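Local atomic coordinates of aminopeptidase N family protein (Idiomarina loihiensis L2TR, PDB entry 4FGM), a protein that binds zinc and probably works as an aminopeptidase of the M61 (glycyl aminopeptidase) family, releasing residues from the N termini of peptides. Residues M309-F313 with L401-M405; V351-S355 with I373-Y377; L382-S386 with L450-L455; E407-F412 with V424-L428; M462-P468 with K568-S574. The contacts are given in a common frame with arbitrary orientation. Residue numbers count along the deposited sequence, not the author numbering.

Interaction 1: residues M309-F313 with L401-M405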
# COMPACT_ATOMS: atom_id res chain seq x y z
N MSE A 309 -7.66 7.49 6.07
CA MSE A 309 -6.99 8.48 6.91
C MSE A 309 -5.49 8.50 6.61
O MSE A 309 -4.88 9.57 6.47
CB MSE A 309 -7.19 8.16 8.41
CG MSE A 309 -8.64 8.03 8.88
SE MSE A 309 -9.77 9.61 8.60
CE MSE A 309 -10.90 8.91 7.21
N THR A 310 -4.92 7.30 6.50
CA THR A 310 -3.50 7.16 6.22
C THR A 310 -3.15 7.76 4.85
O THR A 310 -2.08 8.34 4.67
CB THR A 310 -3.09 5.68 6.23
OG1 THR A 310 -3.63 5.04 7.39
CG2 THR A 310 -1.56 5.55 6.23
N SER A 311 -4.06 7.62 3.90
CA SER A 311 -3.83 8.15 2.56
C SER A 311 -3.95 9.67 2.51
O SER A 311 -3.57 10.29 1.53
CB SER A 311 -4.79 7.52 1.55
OG SER A 311 -4.45 6.17 1.33
N TYR A 312 -4.48 10.26 3.58
CA TYR A 312 -4.59 11.71 3.65
C TYR A 312 -3.36 12.24 4.38
O TYR A 312 -2.75 13.22 3.97
CB TYR A 312 -5.85 12.12 4.42
CG TYR A 312 -5.83 13.56 4.89
CD1 TYR A 312 -5.93 14.62 3.99
CD2 TYR A 312 -5.72 13.86 6.25
CE1 TYR A 312 -5.93 15.94 4.43
CE2 TYR A 312 -5.72 15.18 6.71
CZ TYR A 312 -5.83 16.22 5.79
OH TYR A 312 -5.84 17.52 6.23
N PHE A 313 -2.98 11.57 5.45
CA PHE A 313 -1.84 12.00 6.24
C PHE A 313 -0.47 11.75 5.62
O PHE A 313 0.45 12.54 5.85
CB PHE A 313 -1.92 11.41 7.65
CG PHE A 313 -2.89 12.15 8.55
CD1 PHE A 313 -2.63 13.46 8.95
CD2 PHE A 313 -4.07 11.55 8.97
CE1 PHE A 313 -3.54 14.16 9.75
CE2 PHE A 313 -4.99 12.25 9.77
CZ PHE A 313 -4.72 13.55 10.17
N LEU A 401 -8.28 16.93 12.72
CA LEU A 401 -8.46 15.49 12.51
C LEU A 401 -7.27 14.78 13.15
O LEU A 401 -7.40 13.66 13.67
CB LEU A 401 -8.53 15.14 11.01
CG LEU A 401 -8.55 13.64 10.64
CD1 LEU A 401 -9.80 12.96 11.19
CD2 LEU A 401 -8.50 13.50 9.13
N ALA A 402 -6.11 15.42 13.12
CA ALA A 402 -4.91 14.84 13.72
C ALA A 402 -5.19 14.59 15.21
O ALA A 402 -4.92 13.51 15.72
CB ALA A 402 -3.72 15.78 13.56
N ARG A 403 -5.76 15.59 15.88
CA ARG A 403 -6.08 15.46 17.29
C ARG A 403 -7.04 14.28 17.50
O ARG A 403 -6.89 13.51 18.45
CB ARG A 403 -6.71 16.75 17.83
CG ARG A 403 -7.15 16.62 19.28
CD ARG A 403 -7.00 17.91 20.08
NE ARG A 403 -7.12 17.63 21.51
CZ ARG A 403 -6.25 16.91 22.21
NH1 ARG A 403 -5.19 16.38 21.61
NH2 ARG A 403 -6.44 16.69 23.50
N VAL A 404 -8.01 14.15 16.61
CA VAL A 404 -8.96 13.06 16.71
C VAL A 404 -8.26 11.70 16.60
O VAL A 404 -8.61 10.75 17.30
CB VAL A 404 -10.06 13.18 15.62
CG1 VAL A 404 -10.92 11.92 15.58
CG2 VAL A 404 -10.92 14.40 15.89
N MSE A 405 -7.27 11.61 15.71
CA MSE A 405 -6.53 10.36 15.53
C MSE A 405 -5.79 10.01 16.81
O MSE A 405 -5.81 8.86 17.26
CB MSE A 405 -5.52 10.48 14.37
CG MSE A 405 -6.14 10.71 12.99
SE MSE A 405 -7.40 9.33 12.46
CE MSE A 405 -6.18 7.82 12.50
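Two helical segments run obliquely antiparallel here, their N-to-C directions at 131° and their axes 12.2 Å apart at closest approach, a spacing wide enough for a layer of large side chains. Met309 lies nearest Met405 (CA to CA 8.8 Å) and Phe313 nearest Ala402 (CA to CA 8.6 Å). Both methionines are selenomethionine in the crystal. No hydrogen bond joins the segments; contact is apolar. Leu401 CD2 is shared by three residues, at 3.8 Å from Phe313 CE2, 4.0 Å from Tyr312 CD2 and 4.1 Å from Met309 SE. Phe313 CE2 also lies 3.8 Å from Met405 CG, while its ring edge meets Ala402 (Phe313 CZ to Ala402 N, 3.8 Å). Met405 SE closes the layer 4.0 Å from Met309 CG. The Tyr312 hydroxyl is engaged by Asp388. Helix 308-320 starts just after the zinc ligand Glu307 and lies against helix 262-277, which carries His273 and His277, so this buried packing belongs to the helical core behind the HExxH zinc site.

Interaction 2: residues V351-S355 with I373-Y377. With MAE (maleic acid), chain B.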
# COMPACT_ATOMS: atom_id res chain seq x y z
N VAL A 351 -18.00 3.66 -0.48
CA VAL A 351 -16.66 3.45 0.04
C VAL A 351 -16.60 2.27 1.02
O VAL A 351 -15.61 1.52 1.04
CB VAL A 351 -16.12 4.73 0.72
CG1 VAL A 351 -16.73 4.91 2.10
CG2 VAL A 351 -14.61 4.68 0.80
N THR A 352 -17.64 2.10 1.84
CA THR A 352 -17.66 1.00 2.79
C THR A 352 -17.83 -0.32 2.07
O THR A 352 -17.27 -1.34 2.47
CB THR A 352 -18.80 1.17 3.82
OG1 THR A 352 -20.03 1.45 3.15
CG2 THR A 352 -18.47 2.29 4.79
N GLU A 353 -18.62 -0.30 1.00
CA GLU A 353 -18.86 -1.49 0.20
C GLU A 353 -17.54 -1.92 -0.45
O GLU A 353 -17.23 -3.10 -0.53
CB GLU A 353 -19.91 -1.19 -0.88
CG GLU A 353 -20.16 -2.30 -1.87
CD GLU A 353 -21.19 -1.91 -2.92
OE1 GLU A 353 -21.59 -0.72 -2.96
OE2 GLU A 353 -21.59 -2.80 -3.72
N SER A 354 -16.75 -0.94 -0.90
CA SER A 354 -15.47 -1.21 -1.54
C SER A 354 -14.49 -1.86 -0.55
O SER A 354 -13.75 -2.78 -0.92
CB SER A 354 -14.86 0.10 -2.08
OG SER A 354 -13.61 -0.13 -2.70
N SER A 355 -14.49 -1.39 0.69
CA SER A 355 -13.63 -1.94 1.73
C SER A 355 -14.02 -3.39 1.98
O SER A 355 -13.18 -4.29 2.03
CB SER A 355 -13.78 -1.13 3.02
OG SER A 355 -13.14 -1.76 4.12
N ILE A 373 -16.05 0.56 -9.58
CA ILE A 373 -15.68 0.58 -8.17
C ILE A 373 -15.15 1.93 -7.76
O ILE A 373 -14.92 2.81 -8.59
CB ILE A 373 -14.61 -0.49 -7.82
CG1 ILE A 373 -13.26 -0.09 -8.40
CG2 ILE A 373 -15.03 -1.86 -8.35
CD1 ILE A 373 -12.12 -0.99 -7.94
N VAL A 374 -14.96 2.12 -6.46
CA VAL A 374 -14.41 3.37 -5.95
C VAL A 374 -13.24 2.99 -5.05
O VAL A 374 -13.21 1.90 -4.49
CB VAL A 374 -15.48 4.16 -5.17
CG1 VAL A 374 -15.83 3.45 -3.86
CG2 VAL A 374 -14.99 5.59 -4.91
N SER A 375 -12.26 3.88 -4.93
CA SER A 375 -11.09 3.60 -4.11
C SER A 375 -11.31 4.03 -2.66
O SER A 375 -11.55 5.21 -2.38
CB SER A 375 -9.87 4.33 -4.67
OG SER A 375 -8.71 4.10 -3.90
N TYR A 376 -11.25 3.07 -1.74
CA TYR A 376 -11.42 3.41 -0.33
C TYR A 376 -10.17 4.14 0.15
O TYR A 376 -10.15 4.74 1.22
CB TYR A 376 -11.70 2.16 0.52
CG TYR A 376 -10.74 1.00 0.34
CD1 TYR A 376 -9.49 0.99 0.96
CD2 TYR A 376 -11.11 -0.11 -0.43
CE1 TYR A 376 -8.63 -0.09 0.83
CE2 TYR A 376 -10.25 -1.21 -0.57
CZ TYR A 376 -9.02 -1.19 0.07
OH TYR A 376 -8.17 -2.27 -0.06
N TYR A 377 -9.13 4.10 -0.68
CA TYR A 377 -7.88 4.80 -0.39
C TYR A 377 -8.10 6.27 -0.71
O TYR A 377 -8.00 7.14 0.16
CB TYR A 377 -6.74 4.30 -1.28
CG TYR A 377 -6.07 3.04 -0.82
CD1 TYR A 377 -5.06 3.07 0.14
CD2 TYR A 377 -6.41 1.80 -1.37
CE1 TYR A 377 -4.41 1.91 0.54
CE2 TYR A 377 -5.77 0.64 -0.98
CZ TYR A 377 -4.77 0.70 -0.03
OH TYR A 377 -4.11 -0.44 0.33
C1 MAE B . -1.11 -0.44 2.18
O1 MAE B . -2.38 -0.59 2.29
O2 MAE B . -0.47 -0.06 3.18
C2 MAE B . -0.49 -0.78 0.88
C3 MAE B . -0.27 -1.95 0.28
C4 MAE B . -0.61 -3.27 0.80
O3 MAE B . -1.13 -3.51 1.90
O4 MAE B . -0.38 -4.20 0.00
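Two consecutive tyrosines part ways here: Tyr376 turns into helix 351-356, while Tyr377 turns from it and, with the zinc-site pocket, holds maleic acid through a 2.6 Å hydrogen bond from Tyr377 OH to MAE O1. One hydrogen bond ties the segments together, from Ser354 OG to Val374 O (2.7 Å), so a side chain of the helix holds the backbone of the incoming loop. The Tyr376 ring presents its edge to that hydroxyl, with Ser354 OG 3.4 Å from Tyr376 CD2, and Ser355 CA lies 3.8 Å from the same carbon. Val351 fills the remaining space, its CG2 3.6 Å from Tyr376 CA and its CA 4.0 Å from Val374 CG1. Ser375 N-caps the next helix: its OG accepts a hydrogen bond from Ala378 N and a weak one from Tyr377 N (3.2 Å). The loop thus leads from helix 369-372 into helix 378-394, while Trp304 and Leu303 of helix 303-306 press on Val351 and Tyr376, respectively, and Phe362 of helix 358-362 meets the Tyr376 ring.

Interaction 3: residues L382-S386 with L450-L455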
# COMPACT_ATOMS: atom_id res chain seq x y z
N LEU A 382 -10.29 11.77 0.80
CA LEU A 382 -11.10 12.97 0.66
C LEU A 382 -12.04 13.12 1.86
O LEU A 382 -12.36 14.24 2.28
CB LEU A 382 -11.88 12.94 -0.66
CG LEU A 382 -11.00 12.93 -1.91
CD1 LEU A 382 -11.88 12.95 -3.15
CD2 LEU A 382 -10.07 14.13 -1.91
N ILE A 383 -12.48 11.99 2.41
CA ILE A 383 -13.35 12.01 3.58
C ILE A 383 -12.53 12.61 4.72
O ILE A 383 -13.00 13.50 5.44
CB ILE A 383 -13.78 10.58 3.98
CG1 ILE A 383 -14.81 10.06 2.99
CG2 ILE A 383 -14.31 10.57 5.42
CD1 ILE A 383 -15.36 8.68 3.33
N ALA A 384 -11.30 12.12 4.88
CA ALA A 384 -10.41 12.62 5.93
C ALA A 384 -10.20 14.12 5.76
O ALA A 384 -10.19 14.86 6.73
CB ALA A 384 -9.06 11.88 5.88
N LEU A 385 -10.01 14.55 4.52
CA LEU A 385 -9.81 15.97 4.22
C LEU A 385 -11.01 16.77 4.70
O LEU A 385 -10.87 17.82 5.32
CB LEU A 385 -9.65 16.19 2.72
CG LEU A 385 -9.77 17.65 2.26
CD1 LEU A 385 -8.50 18.41 2.63
CD2 LEU A 385 -10.01 17.70 0.76
N SER A 386 -12.20 16.25 4.40
CA SER A 386 -13.44 16.91 4.78
C SER A 386 -13.56 17.04 6.29
O SER A 386 -13.83 18.12 6.81
CB SER A 386 -14.64 16.13 4.23
OG SER A 386 -14.54 15.97 2.82
N LEU A 450 -18.43 14.00 -3.20
CA LEU A 450 -18.37 14.76 -1.96
C LEU A 450 -18.24 16.23 -2.36
O LEU A 450 -17.71 16.54 -3.42
CB LEU A 450 -17.15 14.36 -1.13
CG LEU A 450 -17.00 12.92 -0.64
CD1 LEU A 450 -15.67 12.79 0.09
CD2 LEU A 450 -18.15 12.55 0.27
N SER A 451 -18.74 17.12 -1.51
CA SER A 451 -18.67 18.55 -1.78
C SER A 451 -17.49 19.14 -1.01
O SER A 451 -17.58 19.28 0.21
CB SER A 451 -19.96 19.22 -1.34
OG SER A 451 -21.07 18.38 -1.58
N LEU A 452 -16.41 19.46 -1.70
CA LEU A 452 -15.24 20.04 -1.04
C LEU A 452 -14.95 21.46 -1.50
O LEU A 452 -14.12 22.15 -0.91
CB LEU A 452 -13.98 19.19 -1.29
CG LEU A 452 -13.84 17.80 -0.64
CD1 LEU A 452 -14.48 17.82 0.74
CD2 LEU A 452 -14.51 16.76 -1.51
N VAL A 453 -15.63 21.89 -2.56
CA VAL A 453 -15.42 23.23 -3.10
C VAL A 453 -15.68 24.32 -2.06
O VAL A 453 -14.84 25.20 -1.85
CB VAL A 453 -16.32 23.48 -4.33
CG1 VAL A 453 -15.96 24.82 -4.96
CG2 VAL A 453 -16.16 22.36 -5.33
N GLU A 454 -16.85 24.25 -1.42
CA GLU A 454 -17.23 25.23 -0.41
C GLU A 454 -16.27 25.14 0.77
O GLU A 454 -15.75 26.16 1.25
CB GLU A 454 -18.67 24.98 0.04
CG GLU A 454 -19.23 26.03 0.98
CD GLU A 454 -20.73 25.91 1.19
OE1 GLU A 454 -21.48 26.04 0.19
OE2 GLU A 454 -21.17 25.68 2.34
N LEU A 455 -16.03 23.92 1.23
CA LEU A 455 -15.14 23.64 2.36
C LEU A 455 -13.75 24.23 2.14
O LEU A 455 -13.19 24.84 3.05
CB LEU A 455 -15.04 22.13 2.55
CG LEU A 455 -15.21 21.52 3.94
CD1 LEU A 455 -16.13 22.37 4.80
CD2 LEU A 455 -15.78 20.12 3.79
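A leucine-rich connection lies along helix 378-394 in the helical part of this M61-type zinc peptidase, and its leucines at 450, 452 and 455 meet successive parts of that helix. Leu450, still in loop conformation, comes first. Its extended mt rotamer carries CD1 to the helix surface, 3.9 Å from Leu382 CB and 4.1 Å from Ile383 CG1; Ala443 of helix 437-445 also packs on it. Ser451 then points away, as the extended backbone here requires, and Leu452 turns back inward. Leu452 CG sits 4.1 Å from Leu385 CD2. Leu452 CD2 is 4.4 Å from Leu450 CD1, so the two loop leucines pack on each other as well as on the helix. The chain next enters helix 453-457, and Leu455 in the first turn faces back to helix 378-394, where Leu389, Met390 and Leu393 extend its apolar bed beyond Ser386. Helix 326-342 also packs on Leu382 and Leu385, the same two residues that meet the loop leucines, Leu440 and Leu444 of helix 437-445 cover Ile383, and Ala384 rests on helix 308-320, so helix 378-394 is enclosed by several helices. No hydrogen bond crosses between the segments, and the fit is that of aliphatic carbons. The last of these contacts places Leu455 CD2 4.1 Å from Ser386 CA and 4.2 Å from Ser386 CB.

Interaction 4: residues E407-F412 with V424-L428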
# COMPACT_ATOMS: atom_id res chain seq x y z
N GLU A 407 -6.42 10.87 19.95
CA GLU A 407 -7.39 10.42 20.94
C GLU A 407 -7.97 9.05 20.61
O GLU A 407 -8.06 8.19 21.49
CB GLU A 407 -8.50 11.46 21.08
CG GLU A 407 -8.01 12.75 21.73
CD GLU A 407 -9.06 13.85 21.74
OE1 GLU A 407 -10.26 13.52 21.79
OE2 GLU A 407 -8.68 15.04 21.72
N LEU A 408 -8.36 8.83 19.36
CA LEU A 408 -8.91 7.53 18.99
C LEU A 408 -7.86 6.45 19.23
O LEU A 408 -8.19 5.33 19.62
CB LEU A 408 -9.34 7.50 17.52
CG LEU A 408 -10.69 8.16 17.21
CD1 LEU A 408 -10.90 8.20 15.70
CD2 LEU A 408 -11.80 7.39 17.88
N TRP A 409 -6.59 6.79 19.02
CA TRP A 409 -5.54 5.81 19.23
C TRP A 409 -5.37 5.45 20.71
O TRP A 409 -5.22 4.28 21.05
CB TRP A 409 -4.19 6.30 18.69
CG TRP A 409 -3.14 5.24 18.84
CD1 TRP A 409 -3.01 4.10 18.11
CD2 TRP A 409 -2.15 5.16 19.88
NE1 TRP A 409 -2.02 3.30 18.62
CE2 TRP A 409 -1.48 3.93 19.71
CE3 TRP A 409 -1.79 6.00 20.94
CZ2 TRP A 409 -0.45 3.52 20.57
CZ3 TRP A 409 -0.76 5.59 21.79
CH2 TRP A 409 -0.11 4.36 21.60
N HIS A 410 -5.39 6.45 21.58
CA HIS A 410 -5.24 6.19 23.01
C HIS A 410 -6.44 5.43 23.58
O HIS A 410 -6.29 4.62 24.49
CB HIS A 410 -5.05 7.50 23.77
CG HIS A 410 -3.67 8.07 23.66
ND1 HIS A 410 -2.59 7.52 24.31
CD2 HIS A 410 -3.20 9.13 22.96
CE1 HIS A 410 -1.51 8.22 24.03
NE2 HIS A 410 -1.85 9.20 23.21
N GLU A 411 -7.62 5.69 23.02
CA GLU A 411 -8.82 5.03 23.49
C GLU A 411 -8.98 3.59 23.02
O GLU A 411 -9.17 2.68 23.82
CB GLU A 411 -10.06 5.81 23.07
CG GLU A 411 -10.43 6.97 23.97
CD GLU A 411 -11.83 7.49 23.70
OE1 GLU A 411 -12.77 6.68 23.62
OE2 GLU A 411 -11.98 8.73 23.56
N PHE A 412 -8.89 3.40 21.71
CA PHE A 412 -9.10 2.07 21.14
C PHE A 412 -7.86 1.37 20.62
O PHE A 412 -7.88 0.15 20.43
CB PHE A 412 -10.14 2.18 20.02
CG PHE A 412 -11.41 2.85 20.45
CD1 PHE A 412 -12.33 2.19 21.26
CD2 PHE A 412 -11.68 4.17 20.06
CE1 PHE A 412 -13.49 2.82 21.68
CE2 PHE A 412 -12.85 4.81 20.48
CZ PHE A 412 -13.75 4.13 21.29
N VAL A 424 -16.15 5.06 14.98
CA VAL A 424 -15.68 6.40 14.64
C VAL A 424 -16.78 7.44 14.46
O VAL A 424 -16.67 8.55 14.98
CB VAL A 424 -14.78 6.37 13.38
CG1 VAL A 424 -14.38 7.78 12.97
CG2 VAL A 424 -13.53 5.55 13.66
N ILE A 425 -17.84 7.11 13.73
CA ILE A 425 -18.91 8.09 13.54
C ILE A 425 -19.61 8.39 14.87
O ILE A 425 -19.87 9.56 15.19
CB ILE A 425 -19.95 7.63 12.48
CG1 ILE A 425 -20.85 8.81 12.10
CG2 ILE A 425 -20.79 6.48 13.02
CD1 ILE A 425 -21.87 8.49 11.02
N ASN A 426 -19.90 7.36 15.66
CA ASN A 426 -20.54 7.56 16.95
C ASN A 426 -19.63 8.36 17.87
O ASN A 426 -20.10 9.22 18.62
CB ASN A 426 -20.88 6.21 17.59
CG ASN A 426 -22.00 5.49 16.88
OD1 ASN A 426 -22.33 4.36 17.21
ND2 ASN A 426 -22.61 6.15 15.90
N TRP A 427 -18.34 8.08 17.81
CA TRP A 427 -17.36 8.78 18.63
C TRP A 427 -17.40 10.28 18.31
O TRP A 427 -17.25 11.12 19.19
CB TRP A 427 -15.95 8.24 18.36
CG TRP A 427 -14.91 8.75 19.31
CD1 TRP A 427 -14.58 8.22 20.53
CD2 TRP A 427 -14.09 9.91 19.14
NE1 TRP A 427 -13.60 8.98 21.12
CE2 TRP A 427 -13.28 10.02 20.30
CE3 TRP A 427 -13.95 10.87 18.13
CZ2 TRP A 427 -12.35 11.05 20.46
CZ3 TRP A 427 -13.02 11.90 18.30
CH2 TRP A 427 -12.23 11.97 19.45
N LEU A 428 -17.62 10.60 17.04
CA LEU A 428 -17.70 11.99 16.62
C LEU A 428 -19.07 12.59 16.94
O LEU A 428 -19.18 13.76 17.28
CB LEU A 428 -17.39 12.11 15.13
CG LEU A 428 -15.94 11.83 14.73
CD1 LEU A 428 -15.84 11.56 13.23
CD2 LEU A 428 -15.07 12.99 15.14
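Knobs-into-holes packing joins helix 401-413 to helix 423-429, with Trp427 as the knob and Glu407, Leu408, Glu411 and Phe412 forming the hole. The short segment axes cross at 112° and come no closer than 12.4 Å, leaving room for the indole. Trp427 adopts chi1 t with chi2 near 87°, which extends its ring plane toward the other helix. Leu408, in the mt rotamer, sets off sideways but brings its end back: CD2 stands 3.6 Å from the centroid of the five-membered ring of Trp427, 11° off the normal, a CH-pi contact. Its other methyl, Leu408 CD1, reaches Val424 CG2 at 4.3 Å. Phe412 (chi1 m) lies obliquely to the indole, with planes at 78° and Phe412 CE2 3.8 Å from Trp427 CD1. This residue ends the segment in a wider pi-type turn at 409-412. The two glutamates, both with chi1 m and chi2 t, reach the rim of the indole: Glu407 OE1 lies 3.4 Å from Trp427 CH2, its carboxylate also forming a salt bridge with Arg403, and Glu411 accepts a nearly straight hydrogen bond from the indole, Trp427 NE1 to Glu411 OE2, 2.9 Å with an N-H...O angle of 164°.

Interaction 5: residues M462-P468 with K568-S574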
# COMPACT_ATOMS: atom_id res chain seq x y z
N MSE A 462 -8.90 27.82 -3.96
CA MSE A 462 -9.73 27.87 -5.16
C MSE A 462 -9.65 26.56 -5.95
O MSE A 462 -8.58 25.97 -6.08
CB MSE A 462 -9.29 29.04 -6.03
CG MSE A 462 -9.80 29.03 -7.46
SE MSE A 462 -9.19 30.58 -8.45
CE MSE A 462 -7.31 30.16 -8.61
N VAL A 463 -10.79 26.10 -6.47
CA VAL A 463 -10.83 24.87 -7.26
C VAL A 463 -11.33 25.13 -8.68
O VAL A 463 -12.45 25.61 -8.88
CB VAL A 463 -11.77 23.82 -6.64
CG1 VAL A 463 -11.78 22.57 -7.51
CG2 VAL A 463 -11.32 23.48 -5.23
N GLN A 464 -10.51 24.81 -9.67
CA GLN A 464 -10.92 24.98 -11.05
C GLN A 464 -10.68 23.68 -11.82
O GLN A 464 -9.61 23.09 -11.72
CB GLN A 464 -10.17 26.15 -11.70
CG GLN A 464 -8.66 26.10 -11.61
CD GLN A 464 -8.05 27.50 -11.64
OE1 GLN A 464 -8.55 28.39 -12.33
NE2 GLN A 464 -6.96 27.69 -10.90
N LYS A 465 -11.69 23.24 -12.55
CA LYS A 465 -11.60 22.01 -13.33
C LYS A 465 -11.22 22.32 -14.77
O LYS A 465 -11.56 23.38 -15.30
CB LYS A 465 -12.93 21.25 -13.31
CG LYS A 465 -13.69 21.37 -12.00
CD LYS A 465 -14.74 20.28 -11.86
CE LYS A 465 -15.68 20.20 -13.05
NZ LYS A 465 -16.66 19.09 -12.89
N GLN A 466 -10.52 21.40 -15.41
CA GLN A 466 -10.12 21.59 -16.80
C GLN A 466 -9.79 20.25 -17.44
O GLN A 466 -9.61 19.25 -16.76
CB GLN A 466 -8.90 22.52 -16.87
CG GLN A 466 -7.62 21.92 -16.29
CD GLN A 466 -6.48 22.92 -16.26
OE1 GLN A 466 -6.60 24.01 -15.70
NE2 GLN A 466 -5.35 22.55 -16.85
N VAL A 467 -9.73 20.25 -18.77
CA VAL A 467 -9.41 19.05 -19.51
C VAL A 467 -7.90 18.83 -19.39
O VAL A 467 -7.12 19.77 -19.56
CB VAL A 467 -9.78 19.20 -21.00
CG1 VAL A 467 -9.46 17.92 -21.75
CG2 VAL A 467 -11.26 19.55 -21.13
N PRO A 468 -7.48 17.60 -19.09
CA PRO A 468 -6.04 17.31 -18.96
C PRO A 468 -5.35 17.43 -20.32
O PRO A 468 -6.02 17.49 -21.34
CB PRO A 468 -6.03 15.88 -18.42
CG PRO A 468 -7.29 15.29 -19.00
CD PRO A 468 -8.29 16.40 -18.82
N LYS A 568 -13.94 17.72 -17.86
CA LYS A 568 -13.01 18.63 -17.21
C LYS A 568 -12.69 17.86 -15.92
O LYS A 568 -13.20 18.16 -14.84
CB LYS A 568 -13.70 19.97 -16.93
CG LYS A 568 -13.75 20.89 -18.15
CD LYS A 568 -14.80 21.98 -18.02
CE LYS A 568 -14.84 22.89 -19.25
NZ LYS A 568 -13.71 23.87 -19.28
N SER A 569 -11.84 16.85 -16.09
CA SER A 569 -11.43 15.93 -15.03
C SER A 569 -10.23 16.32 -14.17
O SER A 569 -10.01 15.73 -13.11
CB SER A 569 -11.18 14.55 -15.65
OG SER A 569 -10.26 14.63 -16.74
N SER A 570 -9.43 17.28 -14.61
CA SER A 570 -8.29 17.71 -13.81
C SER A 570 -8.73 18.76 -12.79
O SER A 570 -9.14 19.86 -13.17
CB SER A 570 -7.18 18.30 -14.70
OG SER A 570 -6.35 17.29 -15.24
N TYR A 571 -8.68 18.42 -11.51
CA TYR A 571 -9.05 19.36 -10.47
C TYR A 571 -7.76 20.04 -9.99
O TYR A 571 -6.96 19.44 -9.28
CB TYR A 571 -9.74 18.65 -9.29
CG TYR A 571 -11.17 18.24 -9.58
CD1 TYR A 571 -11.47 17.35 -10.61
CD2 TYR A 571 -12.23 18.76 -8.83
CE1 TYR A 571 -12.79 17.00 -10.90
CE2 TYR A 571 -13.55 18.42 -9.11
CZ TYR A 571 -13.83 17.54 -10.15
OH TYR A 571 -15.13 17.21 -10.46
N VAL A 572 -7.56 21.29 -10.41
CA VAL A 572 -6.37 22.03 -10.02
C VAL A 572 -6.68 22.89 -8.79
O VAL A 572 -7.62 23.69 -8.78
CB VAL A 572 -5.89 22.93 -11.19
CG1 VAL A 572 -4.71 23.79 -10.75
CG2 VAL A 572 -5.49 22.05 -12.37
N LEU A 573 -5.88 22.71 -7.74
CA LEU A 573 -6.05 23.45 -6.49
C LEU A 573 -4.97 24.49 -6.25
O LEU A 573 -3.79 24.22 -6.45
CB LEU A 573 -6.09 22.48 -5.31
CG LEU A 573 -7.47 21.96 -4.88
CD1 LEU A 573 -8.24 21.48 -6.09
CD2 LEU A 573 -7.29 20.84 -3.87
N SER A 574 -5.40 25.67 -5.81
CA SER A 574 -4.48 26.76 -5.53
C SER A 574 -5.00 27.64 -4.38
O SER A 574 -6.20 27.79 -4.18
CB SER A 574 -4.28 27.62 -6.78
OG SER A 574 -5.52 28.05 -7.30
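An antiparallel two-stranded ribbon forms where the chain leaves the helical region and where it returns after an inserted antiparallel sheet domain, consistent with the PDZ domain expected in this protein. The registers are Met462 with Ser574, Gln464 with Val572 and Gln466 with Ser570 as hydrogen-bonded pairs, Val463 with Leu573 and Lys465 with Tyr571 as non-hydrogen-bonded ones. Reciprocal bonds close each of the former: Met462 N to Ser574 O is 2.7 Å, Val572 N to Gln464 O 3.0 Å, and Ser570 N to Gln466 O 2.9 Å. At the end nearest the insertion Ser569 and Ser570 both face Gln466, a classic beta bulge. On one face, Val463 CG2 meets Leu573 CD1 at 3.8 Å, and Lys465 CG sits over the Tyr571 ring, 4.3 Å from its centroid, in a CH-pi contact; a weak bond (3.4 Å) links Lys465 NZ to Tyr571 OH. Gln464 and Val572 occupy the other face, with Gln464 CG 4.2 Å from Val572 CB. Helix 326-342 supports the ribbon: Leu337 and Glu341 touch Tyr571, Leu333 touches Leu573, and Ser338 hydrogen-bonds Tyr571 N, while the loop residues Ser479 and Ala478 lie against Gln466 and Val572.

Overall arrangement
From the N terminus, the first contact to open is interaction 1, at helix 308-320 just after the zinc ligand Glu307. Interaction 2 opens and closes inside its loop, linking the helices there to the maleic acid pocket. Interaction 3 opens on helix 378-394 before interaction 1 closes, so these two cross, and Ala384 packs on Met309, Tyr312 and Leu401. Interaction 4 shares helix 401-413 with interaction 1, follows it in series, and nests inside the loop of interaction 3, which closes at 450-455. Interaction 5 begins shortly afterwards and closes a separate loop of 99 residues containing the inserted sheet domain, whose base it joins to the helical part.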